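Local atomic coordinates of iodotyrosine deiodinase (Thermotoga neapolitana, PDB entry 6TYK), a protein that uses FMN to catalyse the reductive dehalogenation of iodotyrosines and other halotyrosines, releasing iodide and L-tyrosine from its iodinated substrates. Residues N35-G40 and V121-L126; P93-A98 and V136-P141; E145-V150 and L156-I161. One frame throughout, in Å; residues are numbered along the deposited sequence.

Interaction 1 (N35-G40 and V121-L126); sequences NEAPSG and VGYLLL. With FMN (flavin mononucleotide), chain J; IYR (3-iodo-tyrosine), chain K.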
# COMPACT_ATOMS: atom_id res chain seq x y z
N ASN A 35 5.73 4.17 9.38
CA ASN A 35 5.47 5.58 9.62
C ASN A 35 6.33 6.49 8.75
O ASN A 35 6.02 7.67 8.56
CB ASN A 35 5.72 5.86 11.10
CG ASN A 35 5.29 7.25 11.51
OD1 ASN A 35 4.12 7.62 11.35
ND2 ASN A 35 6.21 8.00 12.10
N GLU A 36 7.44 5.95 8.24
CA GLU A 36 8.31 6.67 7.31
C GLU A 36 7.76 6.73 5.89
O GLU A 36 8.30 7.45 5.04
CB GLU A 36 9.71 6.06 7.28
CG GLU A 36 10.51 6.30 8.53
CD GLU A 36 10.73 7.77 8.80
OE1 GLU A 36 10.92 8.53 7.82
OE2 GLU A 36 10.71 8.17 9.98
N ALA A 37 6.70 5.98 5.62
CA ALA A 37 6.08 5.96 4.30
C ALA A 37 5.55 7.32 3.90
O ALA A 37 5.23 8.15 4.74
CB ALA A 37 4.96 4.94 4.25
N PRO A 38 5.44 7.54 2.59
CA PRO A 38 4.76 8.73 2.10
C PRO A 38 3.26 8.63 2.34
O PRO A 38 2.72 7.56 2.60
CB PRO A 38 5.07 8.72 0.60
CG PRO A 38 5.24 7.26 0.28
CD PRO A 38 5.93 6.68 1.49
N SER A 39 2.58 9.77 2.26
CA SER A 39 1.13 9.80 2.36
C SER A 39 0.61 11.08 1.74
O SER A 39 1.35 12.07 1.62
CB SER A 39 0.67 9.69 3.82
OG SER A 39 1.20 10.74 4.62
N GLY A 40 -0.66 11.07 1.38
CA GLY A 40 -1.29 12.25 0.81
C GLY A 40 -1.14 13.41 1.77
O GLY A 40 -1.48 13.30 2.95
N VAL A 121 1.13 -0.14 4.84
CA VAL A 121 1.03 -1.54 5.20
C VAL A 121 2.07 -2.39 4.45
O VAL A 121 2.65 -3.33 5.00
CB VAL A 121 -0.40 -2.09 5.00
CG1 VAL A 121 -0.41 -3.62 5.10
CG2 VAL A 121 -1.35 -1.47 6.00
N GLY A 122 2.35 -2.02 3.20
CA GLY A 122 3.41 -2.68 2.46
C GLY A 122 4.75 -2.55 3.16
O GLY A 122 5.46 -3.54 3.31
N TYR A 123 5.09 -1.34 3.61
CA TYR A 123 6.30 -1.14 4.40
C TYR A 123 6.26 -2.03 5.64
O TYR A 123 7.23 -2.69 5.98
CB TYR A 123 6.40 0.31 4.89
CG TYR A 123 6.94 1.34 3.92
CD1 TYR A 123 6.64 1.31 2.56
CD2 TYR A 123 7.74 2.37 4.39
CE1 TYR A 123 7.13 2.28 1.70
CE2 TYR A 123 8.24 3.35 3.54
CZ TYR A 123 7.93 3.29 2.20
OH TYR A 123 8.41 4.25 1.34
N LEU A 124 5.12 -2.00 6.32
CA LEU A 124 4.94 -2.70 7.59
C LEU A 124 5.21 -4.19 7.45
O LEU A 124 5.92 -4.79 8.27
CB LEU A 124 3.52 -2.44 8.10
CG LEU A 124 3.25 -2.58 9.59
CD1 LEU A 124 1.93 -1.89 9.93
CD2 LEU A 124 3.20 -4.04 9.99
N LEU A 125 4.66 -4.80 6.41
CA LEU A 125 4.84 -6.24 6.22
C LEU A 125 6.29 -6.61 5.97
O LEU A 125 6.76 -7.64 6.45
CB LEU A 125 3.98 -6.74 5.07
CG LEU A 125 2.47 -6.57 5.25
CD1 LEU A 125 1.74 -7.21 4.07
CD2 LEU A 125 2.00 -7.17 6.56
N LEU A 126 7.00 -5.79 5.20
CA LEU A 126 8.42 -6.03 4.99
C LEU A 126 9.21 -5.91 6.29
O LEU A 126 10.12 -6.69 6.55
CB LEU A 126 8.97 -5.10 3.91
CG LEU A 126 8.45 -5.40 2.51
CD1 LEU A 126 8.78 -4.27 1.55
CD2 LEU A 126 9.00 -6.72 2.02
N1 FMN J . 2.64 14.56 -4.38
C2 FMN J . 2.34 15.49 -5.34
O2 FMN J . 3.17 16.38 -5.58
N3 FMN J . 1.15 15.44 -6.01
C4 FMN J . 0.24 14.45 -5.74
O4 FMN J . -0.84 14.40 -6.36
C4A FMN J . 0.55 13.50 -4.78
N5 FMN J . -0.36 12.50 -4.48
C5A FMN J . -0.04 11.54 -3.54
C6 FMN J . -0.94 10.52 -3.29
C7 FMN J . -0.65 9.54 -2.36
C7M FMN J . -1.66 8.44 -2.13
C8 FMN J . 0.55 9.58 -1.68
C8M FMN J . 0.90 8.54 -0.67
C9 FMN J . 1.46 10.61 -1.93
C9A FMN J . 1.17 11.59 -2.87
N10 FMN J . 2.06 12.63 -3.12
C10 FMN J . 1.75 13.56 -4.09
C1' FMN J . 3.36 12.71 -2.38
C2' FMN J . 3.11 13.30 -0.97
O2' FMN J . 2.87 14.70 -0.99
C3' FMN J . 4.32 12.98 -0.09
O3' FMN J . 4.34 11.57 0.08
C4' FMN J . 4.33 13.67 1.26
O4' FMN J . 4.40 15.07 1.09
C5' FMN J . 5.50 13.23 2.13
O5' FMN J . 6.70 13.39 1.41
P FMN J . 8.10 12.99 2.09
O1P FMN J . 8.19 13.67 3.44
O2P FMN J . 9.17 13.51 1.15
O3P FMN J . 8.23 11.49 2.14
N IYR K . -2.35 16.69 -7.15
CA IYR K . -2.06 18.02 -6.68
CB IYR K . -2.29 18.29 -5.18
CC IYR K . -1.59 17.39 -4.22
CD IYR K . -2.30 16.37 -3.62
CE IYR K . -1.71 15.51 -2.68
IE IYR K . -2.84 14.03 -1.89
CF IYR K . -0.36 15.70 -2.34
OF IYR K . 0.30 14.91 -1.43
CG IYR K . 0.38 16.74 -2.95
CH IYR K . -0.24 17.56 -3.88
C IYR K . -0.64 18.46 -6.98
O IYR K . -0.17 19.59 -6.85
OXT IYR K . 0.17 17.48 -7.44
O HOH W 1 9.66 6.23 2.84
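One face of the Tyr123 ring carries the methyl group of Ala37, and a water lies at the ring's edge, in its plane. Ala37 CB stands 3.8 Å from the centroid of the Tyr123 ring and 15° off the ring normal, a CH-pi contact displaced a little toward the rim. The backbone follows the methyl across the ring, Ala37 CA coming to 3.5 Å from Tyr123 CE2. Pro38 approaches obliquely instead, its CD 3.5 Å from Tyr123 OH. With CG anti to its carbonyl carbon (chi1 -82°), the tyrosine, which belongs to helix 113-130, lays its ring against Ala37.

The phenol oxygen is buried but not stranded. The water is 2.8 Å from Tyr123 OH and lies 2.9 Å from Glu36 O, a bond it can donate, and the hydroxyl and the loop backbone are joined through one solvent molecule. The carboxylate of Glu36 leads away from the ring to a salt bridge with Lys173 of the second subunit, while Ala37 O accepts from Arg176 of that same subunit. Tyr123 itself packs on Gly122 of the second subunit.

Beyond Pro38 the loop turns to the cofactor. Ser39 N gives a weak bond to O3' of the flavin mononucleotide (3.3 Å), and Gly40 CA lies 3.6 Å from the iodine IE of the bound 3-iodo-tyrosine. One end of the loop thus rests on a buried aromatic ring and the other borders the ligands. Since Arg15, Tyr174 and Arg176 of the second subunit hydrogen-bond to the same flavin, the arrangement is that of the homodimeric nitroreductase fold, whose active sites are built at the subunit interface.

Interaction 2 (P93-A98 and V136-P141); sequences PFLKEA and VPYTPP. With FMN (flavin mononucleotide), chain C; IYR (3-iodo-tyrosine), chain D.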
# COMPACT_ATOMS: atom_id res chain seq x y z
N PRO A 93 -8.60 -19.44 13.77
CA PRO A 93 -7.82 -19.66 15.00
C PRO A 93 -6.65 -18.69 15.18
O PRO A 93 -6.22 -18.49 16.31
CB PRO A 93 -7.33 -21.11 14.85
CG PRO A 93 -7.54 -21.48 13.41
CD PRO A 93 -8.67 -20.63 12.91
N PHE A 94 -6.14 -18.10 14.10
CA PHE A 94 -5.04 -17.15 14.27
C PHE A 94 -5.45 -15.91 15.05
O PHE A 94 -4.61 -15.22 15.62
CB PHE A 94 -4.38 -16.75 12.94
CG PHE A 94 -5.33 -16.24 11.90
CD1 PHE A 94 -5.83 -14.95 11.96
CD2 PHE A 94 -5.67 -17.03 10.82
CE1 PHE A 94 -6.69 -14.48 10.97
CE2 PHE A 94 -6.53 -16.56 9.84
CZ PHE A 94 -7.04 -15.28 9.91
N LEU A 95 -6.75 -15.63 15.10
CA LEU A 95 -7.23 -14.47 15.85
C LEU A 95 -7.16 -14.72 17.35
O LEU A 95 -7.24 -13.78 18.16
CB LEU A 95 -8.66 -14.11 15.42
CG LEU A 95 -8.79 -13.57 14.00
CD1 LEU A 95 -10.26 -13.34 13.66
CD2 LEU A 95 -7.99 -12.29 13.79
N LYS A 96 -7.00 -15.99 17.72
CA LYS A 96 -6.73 -16.38 19.10
C LYS A 96 -5.25 -16.64 19.35
O LYS A 96 -4.71 -16.22 20.36
CB LYS A 96 -7.55 -17.62 19.49
CG LYS A 96 -7.17 -18.23 20.84
CD LYS A 96 -8.07 -19.42 21.16
CE LYS A 96 -7.62 -20.14 22.43
NZ LYS A 96 -7.54 -19.22 23.59
N GLU A 97 -4.59 -17.35 18.42
CA GLU A 97 -3.19 -17.75 18.64
C GLU A 97 -2.19 -16.61 18.59
O GLU A 97 -1.23 -16.57 19.36
CB GLU A 97 -2.77 -18.83 17.64
CG GLU A 97 -3.60 -20.11 17.69
CD GLU A 97 -3.52 -20.83 19.03
OE1 GLU A 97 -4.36 -20.56 19.92
OE2 GLU A 97 -2.62 -21.69 19.20
N ALA A 98 -2.39 -15.67 17.67
CA ALA A 98 -1.46 -14.56 17.52
C ALA A 98 -1.40 -13.76 18.81
O ALA A 98 -2.43 -13.41 19.37
CB ALA A 98 -1.86 -13.68 16.35
N VAL A 136 -0.78 -11.73 8.45
CA VAL A 136 -1.72 -11.92 7.37
C VAL A 136 -2.64 -10.69 7.39
O VAL A 136 -3.11 -10.30 8.45
CB VAL A 136 -2.55 -13.21 7.55
CG1 VAL A 136 -3.19 -13.27 8.93
CG2 VAL A 136 -3.60 -13.33 6.46
N PRO A 137 -2.84 -10.05 6.23
CA PRO A 137 -3.78 -8.93 6.20
C PRO A 137 -5.19 -9.49 6.21
O PRO A 137 -5.71 -9.87 5.18
CB PRO A 137 -3.49 -8.26 4.85
CG PRO A 137 -2.17 -8.83 4.39
CD PRO A 137 -2.15 -10.22 4.95
N TYR A 138 -5.78 -9.57 7.39
CA TYR A 138 -7.07 -10.20 7.53
C TYR A 138 -8.18 -9.17 7.36
O TYR A 138 -8.19 -8.13 8.02
CB TYR A 138 -7.17 -10.92 8.87
CG TYR A 138 -8.53 -11.49 9.08
CD1 TYR A 138 -9.05 -12.40 8.16
CD2 TYR A 138 -9.33 -11.08 10.14
CE1 TYR A 138 -10.32 -12.90 8.32
CE2 TYR A 138 -10.60 -11.59 10.30
CZ TYR A 138 -11.09 -12.50 9.39
OH TYR A 138 -12.36 -13.00 9.53
N THR A 139 -9.08 -9.45 6.43
CA THR A 139 -10.16 -8.54 6.10
C THR A 139 -11.50 -9.27 6.19
O THR A 139 -11.95 -9.88 5.22
CB THR A 139 -9.98 -7.95 4.69
OG1 THR A 139 -9.87 -9.02 3.74
CG2 THR A 139 -8.71 -7.11 4.61
N PRO A 140 -12.12 -9.22 7.38
CA PRO A 140 -13.41 -9.89 7.57
C PRO A 140 -14.50 -9.21 6.76
O PRO A 140 -14.32 -8.09 6.31
CB PRO A 140 -13.68 -9.71 9.07
CG PRO A 140 -12.96 -8.43 9.42
CD PRO A 140 -11.71 -8.45 8.56
N PRO A 141 -15.64 -9.89 6.56
CA PRO A 141 -16.71 -9.34 5.73
C PRO A 141 -17.30 -8.04 6.28
O PRO A 141 -17.66 -7.17 5.50
CB PRO A 141 -17.77 -10.45 5.73
CG PRO A 141 -17.01 -11.70 6.04
CD PRO A 141 -15.94 -11.27 7.00
N1 FMN C . -5.90 -13.82 3.83
C2 FMN C . -6.87 -14.41 4.57
O2 FMN C . -6.70 -15.54 5.01
N3 FMN C . -8.05 -13.76 4.85
C4 FMN C . -8.27 -12.50 4.36
O4 FMN C . -9.34 -11.93 4.63
C4A FMN C . -7.27 -11.88 3.61
N5 FMN C . -7.46 -10.60 3.13
C5A FMN C . -6.45 -9.99 2.40
C6 FMN C . -6.64 -8.70 1.94
C7 FMN C . -5.66 -8.04 1.21
C7M FMN C . -5.92 -6.63 0.74
C8 FMN C . -4.47 -8.69 0.95
C8M FMN C . -3.37 -8.01 0.17
C9 FMN C . -4.27 -9.99 1.41
C9A FMN C . -5.26 -10.65 2.14
N10 FMN C . -5.09 -11.96 2.60
C10 FMN C . -6.08 -12.54 3.36
C1' FMN C . -3.82 -12.71 2.33
C2' FMN C . -3.81 -13.23 0.87
O2' FMN C . -4.66 -14.37 0.71
C3' FMN C . -2.37 -13.56 0.47
O3' FMN C . -1.65 -12.34 0.45
C4' FMN C . -2.25 -14.25 -0.89
O4' FMN C . -2.85 -15.53 -0.82
C5' FMN C . -0.79 -14.40 -1.30
O5' FMN C . -0.10 -15.07 -0.27
P FMN C . 1.47 -15.41 -0.41
O1P FMN C . 1.78 -16.26 0.83
O2P FMN C . 2.25 -14.13 -0.34
O3P FMN C . 1.66 -16.20 -1.69
N IYR D . -11.80 -13.25 4.65
CA IYR D . -12.06 -14.61 4.26
CB IYR D . -11.88 -14.94 2.76
CC IYR D . -10.59 -14.51 2.15
CD IYR D . -10.56 -13.34 1.40
CE IYR D . -9.39 -12.90 0.77
IE IYR D . -9.44 -11.17 -0.26
CF IYR D . -8.24 -13.68 0.88
OF IYR D . -7.05 -13.33 0.29
CG IYR D . -8.25 -14.86 1.64
CH IYR D . -9.42 -15.28 2.25
C IYR D . -11.20 -15.60 5.02
O IYR D . -11.27 -16.83 5.04
OXT IYR D . -10.23 -15.03 5.78
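The flavin pocket of the nitroreductase fold is backed here by an aromatic pair, Phe94 from the short helix 94-97 and Tyr138 from the loop that follows strand 134-135. The pair is T-shaped: the edge of Phe94 points at the face of Tyr138, with centroids 5.5 Å apart and planes at 75°. The CE1-CZ edge of Phe94 makes the approach, CZ lying 3.9 Å from Tyr138 CD1. Phe94 CG lies between its backbone N and carbonyl carbon (chi1 54°), a rotation that sends the ring toward the loop, where Val136 CG1 comes over one of its faces. Leu95 adds its methyl CD1, 3.8 Å from Tyr138 CE2, crossing the tyrosine at about a right angle.

The Tyr138 ring edge meets both ligands. Tyr138 CE1 lies 3.3 Å from OXT of the iodotyrosine, and its hydroxyl is hydrogen-bonded to Glu68, a residue that also binds the substrate. The neighbouring threonine contacts the isoalloxazine: Thr139 OG1 sits 2.9 Å from flavin N5, and the backbone Thr139 N donates to flavin O4 over 3.1 Å at a nearly straight 164°.

Interaction 3 (E145-V150 and L156-I161); sequences EVEKLV and LRLEVI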
# COMPACT_ATOMS: atom_id res chain seq x y z
N GLU A 145 -18.64 -4.20 13.04
CA GLU A 145 -18.81 -4.86 14.33
C GLU A 145 -17.50 -4.89 15.12
O GLU A 145 -17.49 -4.71 16.33
CB GLU A 145 -19.39 -6.26 14.15
CG GLU A 145 -20.81 -6.25 13.59
CD GLU A 145 -21.30 -7.63 13.17
OE1 GLU A 145 -20.47 -8.46 12.75
OE2 GLU A 145 -22.53 -7.87 13.25
N VAL A 146 -16.39 -5.10 14.42
CA VAL A 146 -15.09 -5.09 15.08
C VAL A 146 -14.76 -3.68 15.53
O VAL A 146 -14.26 -3.48 16.64
CB VAL A 146 -13.99 -5.66 14.16
CG1 VAL A 146 -12.63 -5.54 14.83
CG2 VAL A 146 -14.29 -7.11 13.81
N GLU A 147 -15.07 -2.69 14.69
CA GLU A 147 -14.85 -1.30 15.06
C GLU A 147 -15.55 -0.94 16.36
O GLU A 147 -14.98 -0.25 17.20
CB GLU A 147 -15.34 -0.37 13.95
CG GLU A 147 -14.41 -0.27 12.76
CD GLU A 147 -14.91 0.73 11.74
OE1 GLU A 147 -16.04 1.22 11.88
OE2 GLU A 147 -14.17 1.03 10.79
N LYS A 148 -16.78 -1.43 16.52
CA LYS A 148 -17.55 -1.11 17.71
C LYS A 148 -16.94 -1.76 18.95
O LYS A 148 -16.93 -1.18 20.03
CB LYS A 148 -19.01 -1.54 17.54
CG LYS A 148 -19.90 -1.22 18.73
CD LYS A 148 -21.29 -1.80 18.54
CE LYS A 148 -22.14 -1.63 19.79
NZ LYS A 148 -23.38 -2.45 19.71
N LEU A 149 -16.42 -2.98 18.77
CA LEU A 149 -15.80 -3.71 19.88
C LEU A 149 -14.66 -2.94 20.51
O LEU A 149 -14.42 -3.05 21.71
CB LEU A 149 -15.29 -5.07 19.42
CG LEU A 149 -16.31 -6.18 19.23
CD1 LEU A 149 -15.59 -7.43 18.76
CD2 LEU A 149 -17.03 -6.44 20.54
N VAL A 150 -13.95 -2.17 19.70
CA VAL A 150 -12.77 -1.46 20.19
C VAL A 150 -13.03 0.04 20.35
O VAL A 150 -12.10 0.83 20.52
CB VAL A 150 -11.50 -1.74 19.34
CG1 VAL A 150 -11.17 -3.24 19.36
CG2 VAL A 150 -11.67 -1.25 17.91
N LEU A 156 -12.15 7.45 12.25
CA LEU A 156 -11.23 6.42 11.80
C LEU A 156 -11.96 5.26 11.16
O LEU A 156 -13.04 4.88 11.60
CB LEU A 156 -10.37 5.91 12.96
CG LEU A 156 -9.49 6.94 13.68
CD1 LEU A 156 -8.68 6.28 14.78
CD2 LEU A 156 -8.57 7.65 12.70
N ARG A 157 -11.34 4.69 10.14
CA ARG A 157 -11.88 3.52 9.47
C ARG A 157 -10.93 2.36 9.67
O ARG A 157 -9.75 2.47 9.38
CB ARG A 157 -12.00 3.80 7.97
CG ARG A 157 -12.40 2.60 7.16
CD ARG A 157 -12.66 2.95 5.72
NE ARG A 157 -13.14 1.79 4.99
CZ ARG A 157 -13.81 1.86 3.84
NH1 ARG A 157 -14.08 3.05 3.31
NH2 ARG A 157 -14.22 0.75 3.24
N LEU A 158 -11.44 1.23 10.15
CA LEU A 158 -10.59 0.05 10.26
C LEU A 158 -10.31 -0.49 8.86
O LEU A 158 -11.24 -0.76 8.11
CB LEU A 158 -11.26 -1.02 11.12
CG LEU A 158 -10.51 -2.33 11.32
CD1 LEU A 158 -9.11 -2.09 11.90
CD2 LEU A 158 -11.33 -3.23 12.24
N GLU A 159 -9.03 -0.62 8.53
CA GLU A 159 -8.64 -1.07 7.20
C GLU A 159 -8.31 -2.56 7.17
O GLU A 159 -8.63 -3.27 6.22
CB GLU A 159 -7.42 -0.30 6.71
CG GLU A 159 -7.70 1.16 6.39
CD GLU A 159 -8.56 1.33 5.16
OE1 GLU A 159 -8.74 0.35 4.40
OE2 GLU A 159 -9.06 2.45 4.94
N VAL A 160 -7.64 -3.05 8.21
CA VAL A 160 -7.17 -4.41 8.19
C VAL A 160 -6.81 -4.84 9.60
O VAL A 160 -6.44 -4.01 10.43
CB VAL A 160 -5.93 -4.57 7.26
CG1 VAL A 160 -4.74 -3.72 7.74
CG2 VAL A 160 -5.54 -6.01 7.14
N ILE A 161 -7.00 -6.12 9.89
CA ILE A 161 -6.55 -6.73 11.13
C ILE A 161 -5.31 -7.52 10.78
O ILE A 161 -5.37 -8.43 9.95
CB ILE A 161 -7.62 -7.68 11.69
CG1 ILE A 161 -8.88 -6.89 12.05
CG2 ILE A 161 -7.08 -8.46 12.90
CD1 ILE A 161 -10.08 -7.80 12.29
O HOH W 2 -15.58 4.50 12.31
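Glu147 turns its CG anti to its carbonyl carbon (chi1 -77°) and runs extended beyond it, which carries the carboxylate from helix 143-149 to the backbone of Leu158. Leu158 CG is anti to its own backbone N, which brings branch CD2 to Val146, while the Glu147 and Leu158 side chains lie alongside each other, pointing opposite ways.

The polar link is short and direct: Leu158 N donates to Glu147 OE2 over 2.8 Å at 173°, meeting the oxygen on its anti side and 18° out of the carboxylate plane. Glu147 CG also lies against the leucine, 3.6 Å from Leu158 CB. A water 2.7 Å from Leu156 O can donate to it, and makes a weak, long approach to Glu147 OE1. With an alanine at Glu147 the carboxylate is gone, and the amide of Leu158 would probably lose this acceptor, with a gap opened beside its CB.

Alongside runs an apolar seam. Val146 CG1 touches Leu158 CD2 at 3.7 Å and reaches Ile161 CD1 at 4.2 Å, while Cys64 of helix 54-74 also meets Val146. On the neighbouring strand, Val104 faces both Glu159 and Val160, a classic beta bulge. Taken together, this is a helix laid on the antiparallel sheet of the alpha/beta nitroreductase fold, joined to the following strand by a short connection.

Overall arrangement
Read from the N terminus, interaction 1 opens first, in the loop after helix 24-35, and closes a long loop of 80 intervening residues on helix 113-130. Interaction 2 opens within that span, at 93-98, and closes beyond it at 136-141, so the two cross. Interaction 3 follows in series, bridging just five residues between helix 143-149 and strand 156-165. Leu125 CD1 of interaction 1 packs on Pro137 CG of interaction 2, and Tyr138 N probably hydrogen-bonds to Ile161 O, joining interactions 2 and 3. Together they tie helix 113-130, loops 35-40 and 136-141, which line different FMN molecules, and the sheet; all three reach the second subunit, interaction 2 through Thr139.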